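PDB 3VYL: L-ribulose 3-epimerase from Mesorhizobium loti, which catalyses the manganese-dependent epimerisation of ketoses at C3, interconverting L-ribulose and L-xylulose most efficiently and accepting other ketoses such as D-psicose and D-tagatose less well. Local coordinates for residues L157-Q162 with I186-V191; H178-H183 with Y204-E209. One frame throughout, in Å; residues are numbered along the deposited sequence.

Contact 1. Residues L157-Q162 with I186-V191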
loop_
_atom_site.group_PDB
_atom_site.type_symbol
_atom_site.label_atom_id
_atom_site.label_comp_id
_atom_site.label_asym_id
_atom_site.label_seq_id
_atom_site.Cartn_x
_atom_site.Cartn_y
_atom_site.Cartn_z
ATOM N N LEU A 157 0.058 -10.214 -26.377
ATOM C CA LEU A 157 -0.156 -8.971 -25.683
ATOM C C LEU A 157 -0.405 -9.150 -24.227
ATOM O O LEU A 157 -1.493 -9.427 -23.826
ATOM C CB LEU A 157 -1.334 -8.247 -26.287
ATOM C CG LEU A 157 -1.458 -8.131 -27.779
ATOM C CD1 LEU A 157 -2.724 -7.424 -28.091
ATOM C CD2 LEU A 157 -0.322 -7.370 -28.372
ATOM N N ASN A 158 0.626 -8.915 -23.448
ATOM C CA ASN A 158 0.588 -9.132 -22.025
ATOM C C ASN A 158 0.704 -7.838 -21.311
ATOM O O ASN A 158 0.532 -7.773 -20.159
ATOM C CB ASN A 158 1.725 -10.057 -21.561
ATOM C CG ASN A 158 1.704 -11.403 -22.220
ATOM O OD1 ASN A 158 0.684 -12.020 -22.353
ATOM N ND2 ASN A 158 2.830 -11.843 -22.637
ATOM N N THR A 159 1.027 -6.795 -22.025
ATOM C CA THR A 159 1.317 -5.501 -21.412
ATOM C C THR A 159 0.551 -4.365 -22.100
ATOM O O THR A 159 0.360 -4.392 -23.321
ATOM C CB THR A 159 2.848 -5.307 -21.383
ATOM O OG1 THR A 159 3.326 -5.517 -20.042
ATOM C CG2 THR A 159 3.290 -3.944 -21.873
ATOM N N ALA A 160 0.073 -3.385 -21.329
ATOM C CA ALA A 160 -0.672 -2.254 -21.918
ATOM C C ALA A 160 0.151 -1.515 -22.975
ATOM O O ALA A 160 -0.387 -1.075 -23.990
ATOM C CB ALA A 160 -1.156 -1.291 -20.852
ATOM N N ALA A 161 1.454 -1.394 -22.733
ATOM C CA ALA A 161 2.377 -0.807 -23.700
ATOM C C ALA A 161 2.499 -1.638 -24.978
ATOM O O ALA A 161 2.616 -1.074 -26.059
ATOM C CB ALA A 161 3.743 -0.579 -23.069
ATOM N N GLN A 162 2.464 -2.966 -24.855
ATOM C CA GLN A 162 2.437 -3.868 -26.024
ATOM C C GLN A 162 1.197 -3.606 -26.857
ATOM O O GLN A 162 1.252 -3.625 -28.090
ATOM C CB GLN A 162 2.444 -5.342 -25.611
ATOM C CG GLN A 162 3.812 -5.986 -25.492
ATOM C CD GLN A 162 3.782 -7.282 -24.694
ATOM O OE1 GLN A 162 2.906 -7.488 -23.848
ATOM N NE2 GLN A 162 4.743 -8.160 -24.954
ATOM N N ILE A 186 -0.244 -9.079 -12.586
ATOM C CA ILE A 186 0.812 -10.038 -12.855
ATOM C C ILE A 186 1.861 -9.457 -13.812
ATOM O O ILE A 186 3.064 -9.683 -13.641
ATOM C CB ILE A 186 0.260 -11.366 -13.421
ATOM C CG1 ILE A 186 -0.654 -12.059 -12.408
ATOM C CG2 ILE A 186 1.395 -12.301 -13.822
ATOM C CD1 ILE A 186 -1.256 -13.349 -12.920
ATOM N N GLU A 187 1.410 -8.699 -14.807
ATOM C CA GLU A 187 2.289 -8.282 -15.898
ATOM C C GLU A 187 2.823 -6.846 -15.817
ATOM O O GLU A 187 3.982 -6.602 -16.132
ATOM C CB GLU A 187 1.610 -8.525 -17.247
ATOM C CG GLU A 187 1.208 -9.973 -17.502
ATOM C CD GLU A 187 2.389 -10.916 -17.664
ATOM O OE1 GLU A 187 3.518 -10.445 -17.901
ATOM O OE2 GLU A 187 2.189 -12.146 -17.563
ATOM N N GLU A 188 1.992 -5.903 -15.401
ATOM C CA GLU A 188 2.397 -4.496 -15.401
ATOM C C GLU A 188 3.422 -4.152 -14.301
ATOM O O GLU A 188 3.507 -4.821 -13.261
ATOM C CB GLU A 188 1.181 -3.560 -15.328
ATOM C CG GLU A 188 0.063 -3.840 -16.327
ATOM C CD GLU A 188 0.368 -3.420 -17.763
ATOM O OE1 GLU A 188 1.399 -2.745 -18.005
ATOM O OE2 GLU A 188 -0.442 -3.763 -18.664
ATOM N N ALA A 189 4.221 -3.119 -14.562
ATOM C CA ALA A 189 5.224 -2.634 -13.619
ATOM C C ALA A 189 4.483 -1.974 -12.480
ATOM O O ALA A 189 4.861 -2.105 -11.318
ATOM C CB ALA A 189 6.156 -1.631 -14.293
ATOM N N ASP A 190 3.425 -1.255 -12.838
ATOM C CA ASP A 190 2.562 -0.623 -11.871
ATOM C C ASP A 190 1.200 -0.484 -12.517
ATOM O O ASP A 190 1.080 0.089 -13.606
ATOM C CB ASP A 190 3.115 0.739 -11.464
ATOM C CG ASP A 190 2.352 1.353 -10.308
ATOM O OD1 ASP A 190 2.685 1.061 -9.130
ATOM O OD2 ASP A 190 1.416 2.133 -10.580
ATOM N N VAL A 191 0.175 -1.022 -11.859
ATOM C CA VAL A 191 -1.172 -0.990 -12.430
ATOM C C VAL A 191 -1.620 0.443 -12.756
ATOM O O VAL A 191 -2.044 0.704 -13.875
ATOM C CB VAL A 191 -2.221 -1.726 -11.561
ATOM C CG1 VAL A 191 -3.516 -1.895 -12.341
ATOM C CG2 VAL A 191 -1.698 -3.093 -11.144
HETATM O O HOH W 1 -1.870 -6.353 -18.309
HETATM O O HOH W 2 2.251 -0.807 -20.073
#
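At the start of helix 160-170 in the TIM barrel, the carboxylate of Glu-188 meets the first turn of that helix from the chain just beyond helix 181-187. Ala-160 N donates to Glu-188 OE2 at 2.7 Å with an N-H...O angle of 149°, and the oxygen receives it on its syn lone pair. A bend at chi2 (-75°) turns the carboxylate toward Ala-160, whose CB lies 3.4 Å from OE2 of Glu-188. Glu-188 OE1 accepts a hydrogen bond from a water that in turn accepts from Ala-161 N at 2.8 Å. Two successive amides of the helix start thus reach one carboxylate, directly and through water, a charge placement likely to suit the positive end of the helix dipole. An alanine in place of Glu-188 would probably leave Ala-160 N without its acceptor and this water without one of its partners. Alongside, CB and CG of Glu-187 lie against Asn-158 O, while its carboxylate forms salt bridges with Arg-151 and with Arg-260 of the second subunit. Gln-162 OE1 turns back to accept at 2.7 Å from Asn-158 N, which lies 37° out of the Gln-162 side-chain carbonyl plane. The site is buried and bordered by two neighbouring subunits. The side chain of N-cap residue Thr-159 makes no capping bond; the first amide of this TIM-barrel helix instead meets a carboxylate from just past the next helix.

Contact 2. Residues H178-H183 with Y204-E209. With MN (manganese (II) ion), chain I.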
loop_
_atom_site.group_PDB
_atom_site.type_symbol
_atom_site.label_atom_id
_atom_site.label_comp_id
_atom_site.label_asym_id
_atom_site.label_seq_id
_atom_site.Cartn_x
_atom_site.Cartn_y
_atom_site.Cartn_z
ATOM N N HIS A 178 -8.528 -3.332 -23.871
ATOM C CA HIS A 178 -9.324 -3.942 -22.834
ATOM C C HIS A 178 -8.337 -4.364 -21.793
ATOM O O HIS A 178 -7.549 -5.293 -21.992
ATOM C CB HIS A 178 -10.119 -5.110 -23.414
ATOM C CG HIS A 178 -10.930 -5.887 -22.392
ATOM N ND1 HIS A 178 -11.526 -7.062 -22.689
ATOM C CD2 HIS A 178 -11.202 -5.641 -21.051
ATOM C CE1 HIS A 178 -12.158 -7.531 -21.604
ATOM N NE2 HIS A 178 -11.957 -6.670 -20.599
ATOM N N LEU A 179 -8.335 -3.634 -20.686
ATOM C CA LEU A 179 -7.454 -3.917 -19.557
ATOM C C LEU A 179 -8.172 -4.719 -18.453
ATOM O O LEU A 179 -9.379 -4.537 -18.207
ATOM C CB LEU A 179 -6.902 -2.602 -19.002
ATOM C CG LEU A 179 -6.076 -1.722 -19.947
ATOM C CD1 LEU A 179 -5.571 -0.505 -19.196
ATOM C CD2 LEU A 179 -4.906 -2.463 -20.575
ATOM N N ASP A 180 -7.431 -5.600 -17.787
ATOM C CA ASP A 180 -8.012 -6.451 -16.751
ATOM C C ASP A 180 -7.092 -6.470 -15.520
ATOM O O ASP A 180 -5.965 -6.962 -15.579
ATOM C CB ASP A 180 -8.245 -7.855 -17.330
ATOM C CG ASP A 180 -8.866 -8.824 -16.336
ATOM O OD1 ASP A 180 -8.493 -8.793 -15.146
ATOM O OD2 ASP A 180 -9.708 -9.656 -16.759
ATOM N N THR A 181 -7.587 -5.939 -14.405
ATOM C CA THR A 181 -6.783 -5.783 -13.204
ATOM C C THR A 181 -6.085 -7.079 -12.756
ATOM O O THR A 181 -4.908 -7.060 -12.386
ATOM C CB THR A 181 -7.608 -5.191 -12.063
ATOM O OG1 THR A 181 -8.668 -6.089 -11.734
ATOM C CG2 THR A 181 -8.200 -3.842 -12.468
ATOM N N PHE A 182 -6.796 -8.203 -12.833
ATOM C CA PHE A 182 -6.212 -9.521 -12.568
ATOM C C PHE A 182 -4.969 -9.805 -13.437
ATOM O O PHE A 182 -3.954 -10.278 -12.941
ATOM C CB PHE A 182 -7.266 -10.625 -12.731
ATOM C CG PHE A 182 -6.678 -12.010 -12.828
ATOM C CD1 PHE A 182 -6.277 -12.688 -11.683
ATOM C CD2 PHE A 182 -6.490 -12.620 -14.071
ATOM C CE1 PHE A 182 -5.721 -13.943 -11.772
ATOM C CE2 PHE A 182 -5.934 -13.875 -14.159
ATOM C CZ PHE A 182 -5.551 -14.537 -13.009
ATOM N N HIS A 183 -5.050 -9.504 -14.728
ATOM C CA HIS A 183 -3.910 -9.694 -15.621
ATOM C C HIS A 183 -2.826 -8.658 -15.433
ATOM O O HIS A 183 -1.625 -8.966 -15.509
ATOM C CB HIS A 183 -4.381 -9.726 -17.060
ATOM C CG HIS A 183 -5.306 -10.873 -17.358
ATOM N ND1 HIS A 183 -4.890 -12.150 -17.378
ATOM C CD2 HIS A 183 -6.663 -10.901 -17.640
ATOM C CE1 HIS A 183 -5.930 -12.957 -17.655
ATOM N NE2 HIS A 183 -7.015 -12.190 -17.812
ATOM N N TYR A 204 -12.348 -0.633 -22.531
ATOM C CA TYR A 204 -13.105 -1.458 -21.587
ATOM C C TYR A 204 -12.210 -1.925 -20.435
ATOM O O TYR A 204 -10.994 -2.094 -20.609
ATOM C CB TYR A 204 -13.705 -2.649 -22.349
ATOM C CG TYR A 204 -14.836 -3.400 -21.682
ATOM C CD1 TYR A 204 -14.817 -4.793 -21.632
ATOM C CD2 TYR A 204 -15.937 -2.731 -21.130
ATOM C CE1 TYR A 204 -15.848 -5.507 -21.045
ATOM C CE2 TYR A 204 -16.969 -3.435 -20.532
ATOM C CZ TYR A 204 -16.922 -4.828 -20.496
ATOM O OH TYR A 204 -17.934 -5.557 -19.900
ATOM N N VAL A 205 -12.802 -2.130 -19.259
ATOM C CA VAL A 205 -12.033 -2.581 -18.092
ATOM C C VAL A 205 -12.698 -3.744 -17.356
ATOM O O VAL A 205 -13.908 -3.718 -17.100
ATOM C CB VAL A 205 -11.765 -1.418 -17.095
ATOM C CG1 VAL A 205 -11.279 -1.948 -15.750
ATOM C CG2 VAL A 205 -10.765 -0.427 -17.680
ATOM N N HIS A 206 -11.906 -4.760 -17.012
ATOM C CA HIS A 206 -12.365 -5.794 -16.086
ATOM C C HIS A 206 -11.827 -5.562 -14.710
ATOM O O HIS A 206 -10.619 -5.468 -14.511
ATOM C CB HIS A 206 -11.937 -7.179 -16.545
ATOM C CG HIS A 206 -12.858 -7.815 -17.557
ATOM N ND1 HIS A 206 -12.431 -8.754 -18.427
ATOM C CD2 HIS A 206 -14.214 -7.621 -17.818
ATOM C CE1 HIS A 206 -13.461 -9.142 -19.207
ATOM N NE2 HIS A 206 -14.549 -8.443 -18.837
ATOM N N ILE A 207 -12.724 -5.470 -13.743
ATOM C CA ILE A 207 -12.353 -5.463 -12.343
ATOM C C ILE A 207 -12.373 -6.904 -11.825
ATOM O O ILE A 207 -13.405 -7.564 -11.843
ATOM C CB ILE A 207 -13.304 -4.559 -11.530
ATOM C CG1 ILE A 207 -13.198 -3.110 -12.019
ATOM C CG2 ILE A 207 -13.020 -4.636 -10.034
ATOM C CD1 ILE A 207 -11.801 -2.516 -12.018
ATOM N N GLY A 208 -11.219 -7.385 -11.381
ATOM C CA GLY A 208 -11.098 -8.722 -10.823
ATOM C C GLY A 208 -9.965 -8.739 -9.823
ATOM O O GLY A 208 -8.941 -8.124 -10.056
ATOM N N GLU A 209 -10.149 -9.432 -8.706
ATOM C CA GLU A 209 -9.123 -9.523 -7.670
ATOM C C GLU A 209 -7.943 -10.421 -8.106
ATOM O O GLU A 209 -8.066 -11.201 -9.051
ATOM C CB GLU A 209 -9.753 -10.022 -6.363
ATOM C CG GLU A 209 -8.804 -10.094 -5.175
ATOM C CD GLU A 209 -8.154 -8.761 -4.870
ATOM O OE1 GLU A 209 -7.136 -8.422 -5.519
ATOM O OE2 GLU A 209 -8.672 -8.068 -3.963
HETATM MN MN MN I . -10.891 -10.292 -18.317
HETATM O O HOH W 3 -10.549 -12.564 -18.897
#
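Two histidines from adjacent strands meet with the edge of one against the face of the other: His-178 NE2 stands over the His-206 ring, the planes are 70° apart and the centroids 4.2 Å. His-206 ND1 is meanwhile bound to manganese. The strands are 175-180 and 202-207, parallel neighbours in the TIM barrel, with segment axes nearly aligned. His-178, Asp-180, Tyr-204 and His-206 all project from the same face of the sheet, whereas Leu-179 and Val-205 project from the other. The parallel ladder is documented by Leu-179 N to Tyr-204 O, by His-206 N to Leu-179 O at 2.8 Å and by Thr-181 N to His-206 O.

Asp-180 OD2 and His-206 ND1 bind the metal at 2.1 and 2.2 Å respectively, with the carboxylate and imidazole planes 80° apart. Water 3, Glu-147 and Glu-241 complete the coordination. At the far side of the ring, His-206 NE2 is hydrogen-bonded to Glu-36, which probably helps to fix the rotation of the imidazole. Tyr-204 brings CD1 over one face of the His-178 ring, 3.6 Å from NE2 of His-178, completing an aromatic cluster beside the metal site; the Tyr-204 hydroxyl is hydrogen-bonded to Glu-36 and Ser-239.

Where strand 175-180 gives way to helix 181-187, Asp-180 OD1 weakly caps Phe-182 N. Next to it, the Thr-181 hydroxyl, held between the backbone N and the carbonyl carbon (chi1 63°), donates from OG1 to Gly-208 O at 2.7 Å.

From the N terminus, the chain first passes 157-162, where helix 160-170 begins, and then enters strand 175-180, whose end supplies 178-183. Helix 181-187 follows directly and leads to 186-191, which closes the loop of contact 1 across 23 intervening residues. Strand 202-207 then brings in 204-209 and closes contact 2 across 20. The four segments alternate, so the two closures cross. Contact 1 joins the start of one helix to the end of another on the barrel's outer layer, whereas contact 2 pairs neighbouring strands at the manganese site. Helix 181-187 serves both, and Ala-160 CB packs 3.9 Å from Leu-179 CD2, with the contact centres about 11 Å apart.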